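Local coordinates for coiled-coil and C2 domain-containing protein 1-like (Drosophila melanogaster, PDB 6EI6) that binds monophosphorylated phosphatidylinositols through its C2 domain and regulates endosomal sorting by the ESCRT pathway, probably keeping the ESCRT-III subunit Shrub from polymerising inappropriately, at residues R41-L46 / L85-K90; K48-C53 / L77-D82; T113-S118 / K246-N251; D137-V142 / Y198-F203; P219-C224 / P252-Q257. One frame throughout, in Å; residues are numbered along the deposited sequence.

Interaction 1. Residues R41-L46 / L85-K90; sequences RMEEQL and LVRYSK
V86 faces M42 and L46 in the seam of an antiparallel helical hairpin, the paired helices 34-62 and 66-91, which come before the β-sandwich strands in the chain. The short segments run at 155° to each other, with axes 10.2 Å apart at their closest. On the buried side one methyl group does most of the apolar work: V86 CG2 lies 3.8 Å from L46 CD1 and 4.0 Å from M42 CE, which the turn about the methionine's CG-SD bond brings to the valine. L96 and strand 265-268 close this side, L266 resting on L46 and L268 on V86. The other side of the seam is polar and more open, and a single carboxylate commands it. With CG anti to the backbone N (chi1 -171°) and the chain extended beyond, E43 reaches across to two basic residues one helical turn apart and forms a salt-bridge network. K90 NZ meets E43 OE1 at 2.6 Å on the anti side of that oxygen; the ammonium has a further, weak hydrogen bond to G39 O. The exposed R87 crosses the glutamate at about a right angle and uses its NE rather than its terminal nitrogens. That bond is nearly straight, 172° at the hydrogen: E43 OE2 sits in the guanidinium plane, 3.0 Å from R87 NE, while the NE itself stands above the carboxylate plane.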
# COMPACT_ATOMS: atom_id res chain seq x y z
N ARG A 41 15.40 13.74 -16.50
CA ARG A 41 13.94 13.62 -16.48
C ARG A 41 13.44 12.45 -17.33
O ARG A 41 12.45 11.79 -16.96
CB ARG A 41 13.31 14.93 -16.94
CG ARG A 41 13.62 16.11 -16.02
CD ARG A 41 12.89 15.98 -14.67
NE ARG A 41 13.22 17.07 -13.74
CZ ARG A 41 12.43 17.50 -12.75
NH1 ARG A 41 11.24 16.95 -12.53
NH2 ARG A 41 12.82 18.49 -12.00
N MET A 42 14.08 12.19 -18.47
CA MET A 42 13.76 11.00 -19.24
C MET A 42 13.87 9.76 -18.37
O MET A 42 12.97 8.90 -18.34
CB MET A 42 14.71 10.89 -20.44
CG MET A 42 14.40 11.84 -21.57
SD MET A 42 15.73 11.93 -22.79
CE MET A 42 15.69 10.24 -23.46
N GLU A 43 14.98 9.64 -17.65
CA GLU A 43 15.18 8.46 -16.81
C GLU A 43 14.19 8.43 -15.65
O GLU A 43 13.61 7.38 -15.35
CB GLU A 43 16.63 8.47 -16.33
CG GLU A 43 17.01 7.21 -15.64
CD GLU A 43 18.50 7.07 -15.50
OE1 GLU A 43 19.24 7.72 -16.30
OE2 GLU A 43 18.91 6.31 -14.58
N GLU A 44 13.96 9.57 -14.99
CA GLU A 44 12.95 9.65 -13.94
C GLU A 44 11.58 9.23 -14.45
O GLU A 44 10.87 8.46 -13.78
CB GLU A 44 12.88 11.07 -13.39
CG GLU A 44 14.08 11.45 -12.59
CD GLU A 44 13.97 10.93 -11.17
OE1 GLU A 44 12.81 10.84 -10.64
OE2 GLU A 44 15.03 10.58 -10.58
N GLN A 45 11.19 9.76 -15.62
CA GLN A 45 9.88 9.45 -16.16
C GLN A 45 9.74 7.95 -16.39
O GLN A 45 8.70 7.36 -16.05
CB GLN A 45 9.64 10.21 -17.46
CG GLN A 45 8.31 9.85 -18.13
CD GLN A 45 7.13 10.48 -17.41
OE1 GLN A 45 7.27 11.53 -16.81
NE2 GLN A 45 5.96 9.83 -17.46
N LEU A 46 10.77 7.32 -16.96
CA LEU A 46 10.71 5.89 -17.24
C LEU A 46 10.70 5.09 -15.94
O LEU A 46 9.95 4.11 -15.82
CB LEU A 46 11.89 5.48 -18.13
CG LEU A 46 11.85 5.99 -19.58
CD1 LEU A 46 13.22 5.83 -20.29
CD2 LEU A 46 10.75 5.29 -20.38
N LEU A 85 18.31 1.45 -22.27
CA LEU A 85 18.79 2.18 -23.44
C LEU A 85 19.22 3.60 -23.08
O LEU A 85 20.22 4.10 -23.62
CB LEU A 85 17.69 2.24 -24.50
CG LEU A 85 17.55 1.04 -25.42
CD1 LEU A 85 16.32 1.24 -26.31
CD2 LEU A 85 18.80 0.91 -26.26
N VAL A 86 18.47 4.28 -22.21
CA VAL A 86 18.83 5.64 -21.84
C VAL A 86 20.07 5.64 -20.96
O VAL A 86 20.98 6.46 -21.14
CB VAL A 86 17.66 6.37 -21.15
CG1 VAL A 86 18.12 7.72 -20.64
CG2 VAL A 86 16.46 6.52 -22.08
N ARG A 87 20.12 4.73 -19.97
CA ARG A 87 21.30 4.63 -19.11
C ARG A 87 22.54 4.28 -19.92
O ARG A 87 23.63 4.80 -19.66
CB ARG A 87 21.05 3.60 -18.01
CG ARG A 87 20.14 4.06 -16.92
CD ARG A 87 19.56 2.90 -16.15
NE ARG A 87 18.84 3.38 -14.97
CZ ARG A 87 18.10 2.63 -14.16
NH1 ARG A 87 17.96 1.31 -14.37
NH2 ARG A 87 17.49 3.20 -13.12
N TYR A 88 22.38 3.42 -20.93
CA TYR A 88 23.51 3.00 -21.75
C TYR A 88 24.05 4.16 -22.60
O TYR A 88 25.26 4.39 -22.65
CB TYR A 88 23.11 1.81 -22.62
CG TYR A 88 24.12 1.45 -23.68
CD1 TYR A 88 25.25 0.69 -23.36
CD2 TYR A 88 23.95 1.86 -25.00
CE1 TYR A 88 26.18 0.37 -24.34
CE2 TYR A 88 24.88 1.54 -25.97
CZ TYR A 88 25.99 0.79 -25.63
OH TYR A 88 26.92 0.47 -26.59
N SER A 89 23.15 4.90 -23.27
CA SER A 89 23.59 6.08 -24.01
C SER A 89 24.37 7.03 -23.12
O SER A 89 25.28 7.72 -23.59
CB SER A 89 22.39 6.81 -24.61
OG SER A 89 21.76 7.61 -23.62
N LYS A 90 24.01 7.10 -21.83
CA LYS A 90 24.72 7.97 -20.89
C LYS A 90 26.02 7.34 -20.42
O LYS A 90 26.98 8.07 -20.17
CB LYS A 90 23.85 8.28 -19.66
CG LYS A 90 22.64 9.18 -19.91
CD LYS A 90 22.09 9.74 -18.60
CE LYS A 90 20.58 9.66 -18.52
NZ LYS A 90 20.09 10.03 -17.14

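Interaction 2. Residues K48-C53 / L77-D82; sequences KQLMMC and LTVQKD
V79 projects from helix 66-91 against the backbone and side chains of L50 and its neighbours on helix 34-62. Its CB splits into two methyls with separate tasks. CG1, anti to the backbone N (chi1 177°), presses on the opposing helix itself, 3.6 Å from L50 N, and also meets two β-carbons, L50 CB at 3.9 Å and Q49 CB at 4.0 Å. CG2 turns to sulfur instead, lying 4.1 Å from C53 SG. W265 of strand 265-268 packs on V79, Q49 and C53 and helps to bury this group. At the margin, L50 CD2 comes within 3.2 Å of Q80 OE1, while the amide nitrogen of Q80 is hydrogen-bonded to D84. The polar end of Q49 likewise looks elsewhere, its OE1 accepting from the backbone N of L266. With axes 9.1 Å apart at 161°, the packing is that of an antiparallel α-helical hairpin, with V79 set against the facing backbone.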
# COMPACT_ATOMS: atom_id res chain seq x y z
N LYS A 48 9.42 6.11 -13.12
CA LYS A 48 8.05 6.21 -12.60
C LYS A 48 7.11 5.29 -13.35
O LYS A 48 6.20 4.69 -12.76
CB LYS A 48 7.52 7.63 -12.69
CG LYS A 48 8.00 8.59 -11.63
CD LYS A 48 7.42 9.99 -11.86
CE LYS A 48 8.08 10.99 -10.94
NZ LYS A 48 9.58 10.87 -10.94
N GLN A 49 7.30 5.18 -14.66
CA GLN A 49 6.46 4.28 -15.45
C GLN A 49 6.70 2.83 -15.05
O GLN A 49 5.74 2.05 -14.91
CB GLN A 49 6.74 4.49 -16.95
CG GLN A 49 6.10 5.74 -17.54
CD GLN A 49 6.56 6.08 -18.98
OE1 GLN A 49 6.44 7.23 -19.40
NE2 GLN A 49 7.07 5.09 -19.73
N LEU A 50 7.97 2.46 -14.89
CA LEU A 50 8.31 1.13 -14.39
C LEU A 50 7.58 0.83 -13.08
O LEU A 50 6.93 -0.22 -12.94
CB LEU A 50 9.81 1.02 -14.20
CG LEU A 50 10.30 -0.37 -13.90
CD1 LEU A 50 9.87 -1.30 -15.02
CD2 LEU A 50 11.82 -0.33 -13.72
N MET A 51 7.67 1.75 -12.11
CA MET A 51 6.98 1.57 -10.84
C MET A 51 5.50 1.30 -11.04
O MET A 51 4.93 0.43 -10.37
CB MET A 51 7.16 2.79 -9.95
CG MET A 51 6.66 2.57 -8.52
SD MET A 51 7.69 1.37 -7.62
CE MET A 51 9.22 2.27 -7.54
N MET A 52 4.85 2.05 -11.94
CA MET A 52 3.42 1.86 -12.16
C MET A 52 3.14 0.48 -12.74
O MET A 52 2.17 -0.19 -12.35
CB MET A 52 2.86 2.94 -13.08
CG MET A 52 2.54 4.26 -12.37
SD MET A 52 1.63 5.45 -13.42
CE MET A 52 0.21 4.47 -13.90
N CYS A 53 3.98 0.02 -13.66
CA CYS A 53 3.83 -1.32 -14.21
C CYS A 53 3.89 -2.38 -13.12
O CYS A 53 3.07 -3.30 -13.10
CB CYS A 53 4.91 -1.60 -15.26
SG CYS A 53 4.69 -0.57 -16.69
N LEU A 77 8.58 -4.88 -18.74
CA LEU A 77 9.73 -5.28 -19.53
C LEU A 77 10.08 -4.23 -20.59
O LEU A 77 11.25 -3.86 -20.74
CB LEU A 77 9.48 -6.65 -20.20
CG LEU A 77 9.39 -7.90 -19.30
CD1 LEU A 77 9.51 -9.20 -20.16
CD2 LEU A 77 10.41 -7.91 -18.12
N THR A 78 9.08 -3.72 -21.32
CA THR A 78 9.40 -2.75 -22.36
C THR A 78 9.88 -1.43 -21.76
O THR A 78 10.76 -0.78 -22.33
CB THR A 78 8.20 -2.51 -23.29
OG1 THR A 78 7.13 -1.88 -22.57
CG2 THR A 78 7.70 -3.82 -23.82
N VAL A 79 9.33 -1.02 -20.61
CA VAL A 79 9.83 0.19 -19.96
C VAL A 79 11.28 -0.01 -19.53
O VAL A 79 12.12 0.89 -19.70
CB VAL A 79 8.93 0.56 -18.76
CG1 VAL A 79 9.50 1.78 -18.03
CG2 VAL A 79 7.53 0.81 -19.23
N GLN A 80 11.60 -1.19 -18.99
CA GLN A 80 12.96 -1.43 -18.51
C GLN A 80 13.97 -1.41 -19.66
O GLN A 80 15.08 -0.88 -19.51
CB GLN A 80 13.02 -2.76 -17.76
CG GLN A 80 14.41 -3.09 -17.21
CD GLN A 80 14.84 -2.17 -16.08
OE1 GLN A 80 14.17 -2.10 -15.07
NE2 GLN A 80 15.95 -1.46 -16.26
N LYS A 81 13.61 -1.98 -20.82
CA LYS A 81 14.46 -1.87 -22.00
C LYS A 81 14.77 -0.41 -22.31
O LYS A 81 15.92 -0.05 -22.60
CB LYS A 81 13.80 -2.54 -23.21
CG LYS A 81 13.72 -4.04 -23.14
CD LYS A 81 13.60 -4.68 -24.53
CE LYS A 81 13.57 -6.21 -24.43
NZ LYS A 81 12.37 -6.74 -23.70
N ASP A 82 13.75 0.45 -22.25
CA ASP A 82 13.97 1.85 -22.60
C ASP A 82 14.82 2.53 -21.55
O ASP A 82 15.73 3.31 -21.88
CB ASP A 82 12.63 2.57 -22.80
CG ASP A 82 12.05 2.34 -24.20
OD1 ASP A 82 12.76 1.70 -25.04
OD2 ASP A 82 10.90 2.79 -24.47

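Interaction 3. Residues T113-S118 / K246-N251; sequences TDLTDS and KIRVRN
The guanidinium of R250 has L115 O over one face, 3.0 Å above its plane and displaced toward the rim, and T113 CA at its edge; that of R248 receives D114 at its edge. Both arginines lie where strand 241-249 of the C2 β-sandwich runs out into a loop, and the loop 113-118, which leads into strand 119-128, folds over them. R250 NE is 3.1 Å from L115 O, yet the angle is too poor for a hydrogen bond; the oxygen lies over the flat group rather than in line with its N-H. The chain bends at chi3 (-83°), which sets NE near that carbonyl oxygen; farther out, R250 NH2 lies 3.4 Å from T113 CB. Between the two arginines, L115 enters at a right angle to R248, its CD2 3.4 Å from R248 O and its CD1 3.6 Å from R248 NH1. E121 of the adjacent strand holds R248 NH1 in a salt bridge, so the loop's aspartate is a second acidic partner for this buried arginine. D114 is gripped end-on by both terminal nitrogens, with the carboxylate and guanidinium planes 50° apart; R248 NH2 meets the syn lone pair of D114 OD2 at 3.1 Å.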
# COMPACT_ATOMS: atom_id res chain seq x y z
N THR A 113 -13.10 -2.71 -7.34
CA THR A 113 -14.42 -2.14 -7.63
C THR A 113 -15.43 -2.38 -6.52
O THR A 113 -16.44 -1.68 -6.46
CB THR A 113 -14.98 -2.70 -8.92
OG1 THR A 113 -14.96 -4.13 -8.85
CG2 THR A 113 -14.15 -2.24 -10.09
N ASP A 114 -15.19 -3.37 -5.65
CA ASP A 114 -16.06 -3.67 -4.52
C ASP A 114 -16.23 -2.51 -3.54
O ASP A 114 -17.05 -2.63 -2.62
CB ASP A 114 -15.51 -4.87 -3.76
CG ASP A 114 -14.00 -4.80 -3.59
OD1 ASP A 114 -13.52 -3.82 -2.98
OD2 ASP A 114 -13.29 -5.69 -4.09
N LEU A 115 -15.50 -1.41 -3.70
CA LEU A 115 -15.48 -0.33 -2.73
C LEU A 115 -15.96 0.97 -3.35
O LEU A 115 -15.59 1.31 -4.47
CB LEU A 115 -14.06 -0.11 -2.17
CG LEU A 115 -13.61 -0.74 -0.86
CD1 LEU A 115 -14.04 -2.19 -0.72
CD2 LEU A 115 -12.11 -0.66 -0.81
N THR A 116 -16.77 1.70 -2.60
CA THR A 116 -17.11 3.06 -2.98
C THR A 116 -15.84 3.88 -3.16
O THR A 116 -14.77 3.54 -2.65
CB THR A 116 -18.03 3.67 -1.91
OG1 THR A 116 -19.23 2.91 -1.85
CG2 THR A 116 -18.39 5.13 -2.19
N ASP A 117 -15.97 4.97 -3.92
CA ASP A 117 -14.94 5.99 -3.97
C ASP A 117 -14.63 6.56 -2.58
O ASP A 117 -13.49 6.97 -2.32
CB ASP A 117 -15.39 7.12 -4.91
CG ASP A 117 -14.29 8.16 -5.16
OD1 ASP A 117 -13.35 7.85 -5.94
OD2 ASP A 117 -14.37 9.26 -4.57
N SER A 118 -15.62 6.60 -1.69
CA SER A 118 -15.48 7.23 -0.39
C SER A 118 -15.08 6.25 0.71
O SER A 118 -15.02 6.65 1.87
CB SER A 118 -16.79 7.92 -0.00
OG SER A 118 -17.80 6.96 0.26
N LYS A 246 -4.96 -6.11 6.08
CA LYS A 246 -5.14 -5.48 4.78
C LYS A 246 -5.77 -4.10 4.96
O LYS A 246 -6.61 -3.90 5.83
CB LYS A 246 -6.04 -6.31 3.87
CG LYS A 246 -5.56 -7.72 3.61
CD LYS A 246 -6.65 -8.48 2.88
CE LYS A 246 -6.08 -9.69 2.17
NZ LYS A 246 -7.16 -10.42 1.46
N ILE A 247 -5.34 -3.13 4.14
CA ILE A 247 -6.03 -1.85 4.04
C ILE A 247 -6.28 -1.56 2.57
O ILE A 247 -5.34 -1.56 1.76
CB ILE A 247 -5.23 -0.71 4.69
CG1 ILE A 247 -4.69 -1.15 6.06
CG2 ILE A 247 -6.11 0.53 4.82
CD1 ILE A 247 -3.90 -0.08 6.75
N ARG A 248 -7.53 -1.32 2.22
CA ARG A 248 -7.93 -1.31 0.82
C ARG A 248 -8.76 -0.08 0.51
O ARG A 248 -9.63 0.30 1.29
CB ARG A 248 -8.71 -2.56 0.48
CG ARG A 248 -8.00 -3.84 0.85
CD ARG A 248 -8.88 -5.05 0.57
NE ARG A 248 -9.17 -5.20 -0.86
CZ ARG A 248 -10.36 -4.98 -1.41
NH1 ARG A 248 -11.39 -4.60 -0.65
NH2 ARG A 248 -10.54 -5.15 -2.71
N VAL A 249 -8.49 0.52 -0.65
CA VAL A 249 -9.32 1.60 -1.18
C VAL A 249 -9.71 1.25 -2.61
O VAL A 249 -9.14 0.34 -3.23
CB VAL A 249 -8.62 2.96 -1.12
CG1 VAL A 249 -8.52 3.42 0.31
CG2 VAL A 249 -7.24 2.86 -1.75
N ARG A 250 -10.74 1.95 -3.11
CA ARG A 250 -11.18 1.73 -4.49
C ARG A 250 -10.11 2.18 -5.48
O ARG A 250 -9.90 1.54 -6.51
CB ARG A 250 -12.49 2.47 -4.75
CG ARG A 250 -12.57 3.07 -6.14
CD ARG A 250 -13.99 3.18 -6.67
NE ARG A 250 -14.42 1.91 -7.25
CZ ARG A 250 -15.53 1.75 -7.96
NH1 ARG A 250 -16.32 2.79 -8.17
NH2 ARG A 250 -15.86 0.56 -8.44
N ASN A 251 -9.42 3.28 -5.22
CA ASN A 251 -8.28 3.64 -6.05
C ASN A 251 -7.35 4.49 -5.22
O ASN A 251 -7.75 5.01 -4.17
CB ASN A 251 -8.73 4.35 -7.34
CG ASN A 251 -9.70 5.48 -7.08
OD1 ASN A 251 -10.90 5.32 -7.27
ND2 ASN A 251 -9.19 6.63 -6.66

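Interaction 4. Residues D137-V142 / Y198-F203; sequences DVDTYV and YSRGGF
D139 O accepts the backbone N of R200 at 2.7 Å, just where two antiparallel strands of the C2 β-sandwich, 140-145 and 192-199, open into loops. In many C2 domains this end carries the calcium-binding loops, although this one lacks several residues crucial for calcium. D139 O also lies 3.0 Å from S199 CA in a CA-H...O contact. T140 and S199 form the non-hydrogen-bonded pair; Y141 and Y198 are the hydrogen-bonded one, joined in both directions. Beside the D139-R200 backbone bond, D139 OD2 lies at the edge of the R200 guanidinium, but at 3.6 Å from R200 NH2 the salt bridge is long; D139 OD1 accepts from D163 N. On the opposite face from T140 and S199, the Y141 and Y198 rings are almost parallel but slid so far that they barely overlap; Y141 OH is hydrogen-bonded to D207. Over the Y141 ring sits a methylene: Y198 CB, 3.8 Å from its centroid, displaced toward the rim and 3.4 Å from Y141 CZ.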
# COMPACT_ATOMS: atom_id res chain seq x y z
N ASP A 137 -6.48 -21.56 25.30
CA ASP A 137 -7.18 -20.38 25.83
C ASP A 137 -6.28 -19.27 26.33
O ASP A 137 -6.31 -18.88 27.50
CB ASP A 137 -8.18 -20.74 26.93
CG ASP A 137 -9.25 -19.62 27.14
OD1 ASP A 137 -10.45 -19.91 26.89
OD2 ASP A 137 -8.93 -18.49 27.58
N VAL A 138 -5.44 -18.79 25.43
CA VAL A 138 -5.34 -17.35 25.24
C VAL A 138 -6.52 -16.98 24.35
O VAL A 138 -6.79 -17.65 23.34
CB VAL A 138 -3.97 -16.96 24.65
CG1 VAL A 138 -3.87 -17.23 23.15
CG2 VAL A 138 -3.63 -15.54 25.02
N ASP A 139 -7.34 -16.04 24.82
CA ASP A 139 -8.45 -15.51 24.05
C ASP A 139 -8.08 -14.09 23.66
O ASP A 139 -7.58 -13.33 24.50
CB ASP A 139 -9.77 -15.50 24.84
CG ASP A 139 -10.22 -16.89 25.25
OD1 ASP A 139 -9.89 -17.86 24.53
OD2 ASP A 139 -10.91 -17.01 26.29
N THR A 140 -8.30 -13.74 22.39
CA THR A 140 -7.78 -12.49 21.87
C THR A 140 -8.84 -11.78 21.05
O THR A 140 -9.77 -12.39 20.52
CB THR A 140 -6.52 -12.71 21.03
OG1 THR A 140 -6.68 -13.91 20.27
CG2 THR A 140 -5.31 -12.86 21.92
N TYR A 141 -8.68 -10.46 20.98
CA TYR A 141 -9.45 -9.60 20.10
C TYR A 141 -8.56 -8.41 19.76
O TYR A 141 -7.58 -8.14 20.45
CB TYR A 141 -10.79 -9.19 20.74
CG TYR A 141 -10.64 -8.25 21.91
CD1 TYR A 141 -10.42 -8.74 23.20
CD2 TYR A 141 -10.70 -6.88 21.73
CE1 TYR A 141 -10.26 -7.88 24.27
CE2 TYR A 141 -10.54 -6.02 22.80
CZ TYR A 141 -10.32 -6.53 24.07
OH TYR A 141 -10.16 -5.65 25.13
N VAL A 142 -8.89 -7.71 18.67
CA VAL A 142 -8.06 -6.63 18.16
C VAL A 142 -8.91 -5.37 18.06
O VAL A 142 -10.01 -5.40 17.50
CB VAL A 142 -7.45 -6.99 16.78
CG1 VAL A 142 -6.45 -5.93 16.34
CG2 VAL A 142 -6.82 -8.37 16.81
N TYR A 198 -5.41 -7.66 22.22
CA TYR A 198 -5.73 -7.81 23.63
C TYR A 198 -6.06 -9.26 23.95
O TYR A 198 -6.74 -9.94 23.17
CB TYR A 198 -6.90 -6.94 24.03
CG TYR A 198 -6.58 -5.49 24.29
CD1 TYR A 198 -6.18 -5.06 25.54
CD2 TYR A 198 -6.72 -4.55 23.29
CE1 TYR A 198 -5.91 -3.72 25.78
CE2 TYR A 198 -6.46 -3.21 23.54
CZ TYR A 198 -6.05 -2.81 24.77
OH TYR A 198 -5.78 -1.48 24.99
N SER A 199 -5.56 -9.73 25.10
CA SER A 199 -6.03 -11.00 25.67
C SER A 199 -7.22 -10.72 26.58
O SER A 199 -7.26 -9.69 27.27
CB SER A 199 -4.93 -11.71 26.46
OG SER A 199 -4.68 -11.03 27.68
N ARG A 200 -8.20 -11.63 26.56
CA ARG A 200 -9.46 -11.44 27.29
C ARG A 200 -9.30 -11.99 28.70
O ARG A 200 -9.38 -13.21 28.92
CB ARG A 200 -10.62 -12.12 26.56
CG ARG A 200 -11.99 -11.55 26.88
CD ARG A 200 -12.82 -12.54 27.71
NE ARG A 200 -13.00 -13.85 27.07
CZ ARG A 200 -14.05 -14.20 26.31
NH1 ARG A 200 -15.04 -13.33 26.08
NH2 ARG A 200 -14.11 -15.42 25.78
N GLY A 201 -9.06 -11.10 29.66
CA GLY A 201 -9.04 -11.51 31.05
C GLY A 201 -10.41 -12.01 31.48
O GLY A 201 -11.44 -11.48 31.08
N GLY A 202 -10.42 -13.05 32.30
CA GLY A 202 -11.66 -13.71 32.65
C GLY A 202 -12.47 -13.01 33.72
O GLY A 202 -12.45 -11.77 33.86
N PHE A 203 -13.19 -13.82 34.50
CA PHE A 203 -13.99 -13.37 35.64
C PHE A 203 -13.20 -12.41 36.53
O PHE A 203 -12.13 -12.76 37.05
CB PHE A 203 -14.45 -14.59 36.42
CG PHE A 203 -15.28 -14.27 37.62
CD1 PHE A 203 -16.58 -13.83 37.46
CD2 PHE A 203 -14.75 -14.41 38.91
CE1 PHE A 203 -17.36 -13.54 38.56
CE2 PHE A 203 -15.52 -14.10 40.02
CZ PHE A 203 -16.83 -13.67 39.85

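Interaction 5. Residues P219-C224 / P252-Q257; sequences PLETKC and PILTKQ
E221 and L254 lie side by side and point the same way, so that the aliphatic part of the glutamate runs next to the leucine. L254 CD1 is 3.9 Å from E221 CB, and the branch stays beside the chain as far as the carboxylate, whose OE2 is engaged in a salt bridge with K189. P252 is turned differently: its ring points into the bend of 219-224 and meets main-chain oxygens more than side chains. P252 CB lies 3.1 Å from E221 O and P252 CG 3.5 Å from T222 O, while P252 CD rests against C224 CB at 4.1 Å. I253, with CG1 anti to the carbonyl carbon (chi1 -53°), directs that carbon to within 3.6 Å of L220 O; F188 of helix 182-190 packs on both I253 and L220. Two successive backbone bonds hold the two chains together: I253 N donates to L220 O at 3.0 Å and L254 N to E221 O at 2.9 Å. Within 252-257, P252 starts a type I turn, T255 OG1 bonds to P252 O at 2.8 Å, and L254 is the N-cap residue of helix 255-263. The contact thus joins the loop between strands 208-216 and 225-233 of the C2 domain to the start of the C-terminal helix. Its chemistry implies a junction held in register by main-chain hydrogen bonds, with the side chains adding apolar packing around the two accepting carbonyls.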
# COMPACT_ATOMS: atom_id res chain seq x y z
N PRO A 219 1.38 4.30 1.55
CA PRO A 219 1.34 3.49 0.32
C PRO A 219 0.04 3.60 -0.46
O PRO A 219 0.05 3.34 -1.67
CB PRO A 219 1.54 2.06 0.83
CG PRO A 219 2.40 2.21 2.02
CD PRO A 219 1.94 3.51 2.68
N LEU A 220 -1.07 3.94 0.19
CA LEU A 220 -2.35 4.05 -0.51
C LEU A 220 -2.43 5.30 -1.38
O LEU A 220 -3.42 5.47 -2.11
CB LEU A 220 -3.51 3.99 0.49
CG LEU A 220 -3.60 2.61 1.14
CD1 LEU A 220 -4.72 2.55 2.14
CD2 LEU A 220 -3.74 1.47 0.14
N GLU A 221 -1.41 6.16 -1.34
CA GLU A 221 -1.38 7.31 -2.24
C GLU A 221 -1.21 6.88 -3.69
O GLU A 221 -1.81 7.47 -4.60
CB GLU A 221 -0.25 8.26 -1.85
CG GLU A 221 -0.55 9.08 -0.63
CD GLU A 221 0.47 10.16 -0.43
OE1 GLU A 221 1.65 9.93 -0.81
OE2 GLU A 221 0.09 11.24 0.10
N THR A 222 -0.40 5.85 -3.92
CA THR A 222 -0.16 5.34 -5.26
C THR A 222 -0.55 3.88 -5.44
O THR A 222 -0.53 3.41 -6.57
CB THR A 222 1.31 5.50 -5.66
OG1 THR A 222 2.12 4.68 -4.83
CG2 THR A 222 1.74 6.94 -5.52
N LYS A 223 -0.88 3.16 -4.36
CA LYS A 223 -1.36 1.80 -4.45
C LYS A 223 -2.77 1.71 -3.89
O LYS A 223 -3.27 2.61 -3.20
CB LYS A 223 -0.45 0.82 -3.71
CG LYS A 223 0.81 0.52 -4.46
CD LYS A 223 1.55 -0.65 -3.85
CE LYS A 223 2.92 -0.24 -3.43
NZ LYS A 223 2.78 1.01 -2.63
N CYS A 224 -3.44 0.61 -4.21
CA CYS A 224 -4.83 0.53 -3.84
C CYS A 224 -5.08 -0.49 -2.74
O CYS A 224 -6.24 -0.65 -2.31
CB CYS A 224 -5.68 0.22 -5.07
SG CYS A 224 -5.01 -1.14 -5.95
N PRO A 252 -6.10 4.65 -5.64
CA PRO A 252 -5.15 5.43 -4.84
C PRO A 252 -5.59 6.87 -4.68
O PRO A 252 -6.34 7.42 -5.49
CB PRO A 252 -3.84 5.33 -5.64
CG PRO A 252 -3.97 4.08 -6.45
CD PRO A 252 -5.43 3.95 -6.76
N ILE A 253 -5.15 7.48 -3.57
CA ILE A 253 -5.45 8.89 -3.32
C ILE A 253 -5.02 9.74 -4.52
O ILE A 253 -5.77 10.61 -4.98
CB ILE A 253 -4.76 9.36 -2.02
CG1 ILE A 253 -5.10 8.44 -0.85
CG2 ILE A 253 -5.17 10.78 -1.69
CD1 ILE A 253 -6.55 8.14 -0.73
N LEU A 254 -3.81 9.52 -5.01
CA LEU A 254 -3.27 10.29 -6.14
C LEU A 254 -3.55 9.62 -7.48
O LEU A 254 -2.67 9.54 -8.34
CB LEU A 254 -1.77 10.49 -5.94
CG LEU A 254 -1.37 11.03 -4.57
CD1 LEU A 254 0.17 11.13 -4.47
CD2 LEU A 254 -2.06 12.36 -4.33
N THR A 255 -4.77 9.11 -7.65
CA THR A 255 -5.17 8.53 -8.91
C THR A 255 -5.12 9.56 -10.03
O THR A 255 -4.72 9.24 -11.16
CB THR A 255 -6.58 7.94 -8.79
OG1 THR A 255 -6.51 6.64 -8.17
CG2 THR A 255 -7.24 7.84 -10.16
N LYS A 256 -5.46 10.81 -9.73
CA LYS A 256 -5.60 11.81 -10.77
C LYS A 256 -4.28 12.05 -11.47
O LYS A 256 -4.21 12.02 -12.71
CB LYS A 256 -6.15 13.12 -10.20
CG LYS A 256 -6.41 14.19 -11.24
CD LYS A 256 -7.10 15.42 -10.65
CE LYS A 256 -7.60 16.36 -11.76
NZ LYS A 256 -8.99 16.91 -11.54
N GLN A 257 -3.21 12.28 -10.70
CA GLN A 257 -1.91 12.50 -11.33
C GLN A 257 -1.29 11.22 -11.86
O GLN A 257 -0.45 11.30 -12.77
CB GLN A 257 -0.95 13.19 -10.37
CG GLN A 257 -0.75 12.58 -9.04
CD GLN A 257 -0.15 13.59 -8.07
OE1 GLN A 257 -0.87 14.20 -7.27
NE2 GLN A 257 1.18 13.80 -8.15

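Interactions 1 and 2, their centres about 11 Å apart, join the same pair of helices and touch through L46 and V79. Interaction 2 is the more buried and largely apolar; interaction 1, partly buried, adds charged pairs on its open side. Interactions 3 and 5 also adjoin, since V249 N probably bonds to C224 O and L220 packs on I247. Of these two loop contacts, interaction 3 relies on arginine chemistry and interaction 5 on backbone bonds and proline packing. Interaction 4 stands apart, about 56 Å from interaction 1 between centres and across the chain's centre from it; there strand pairing gives way to loops at the far end of the C2 domain.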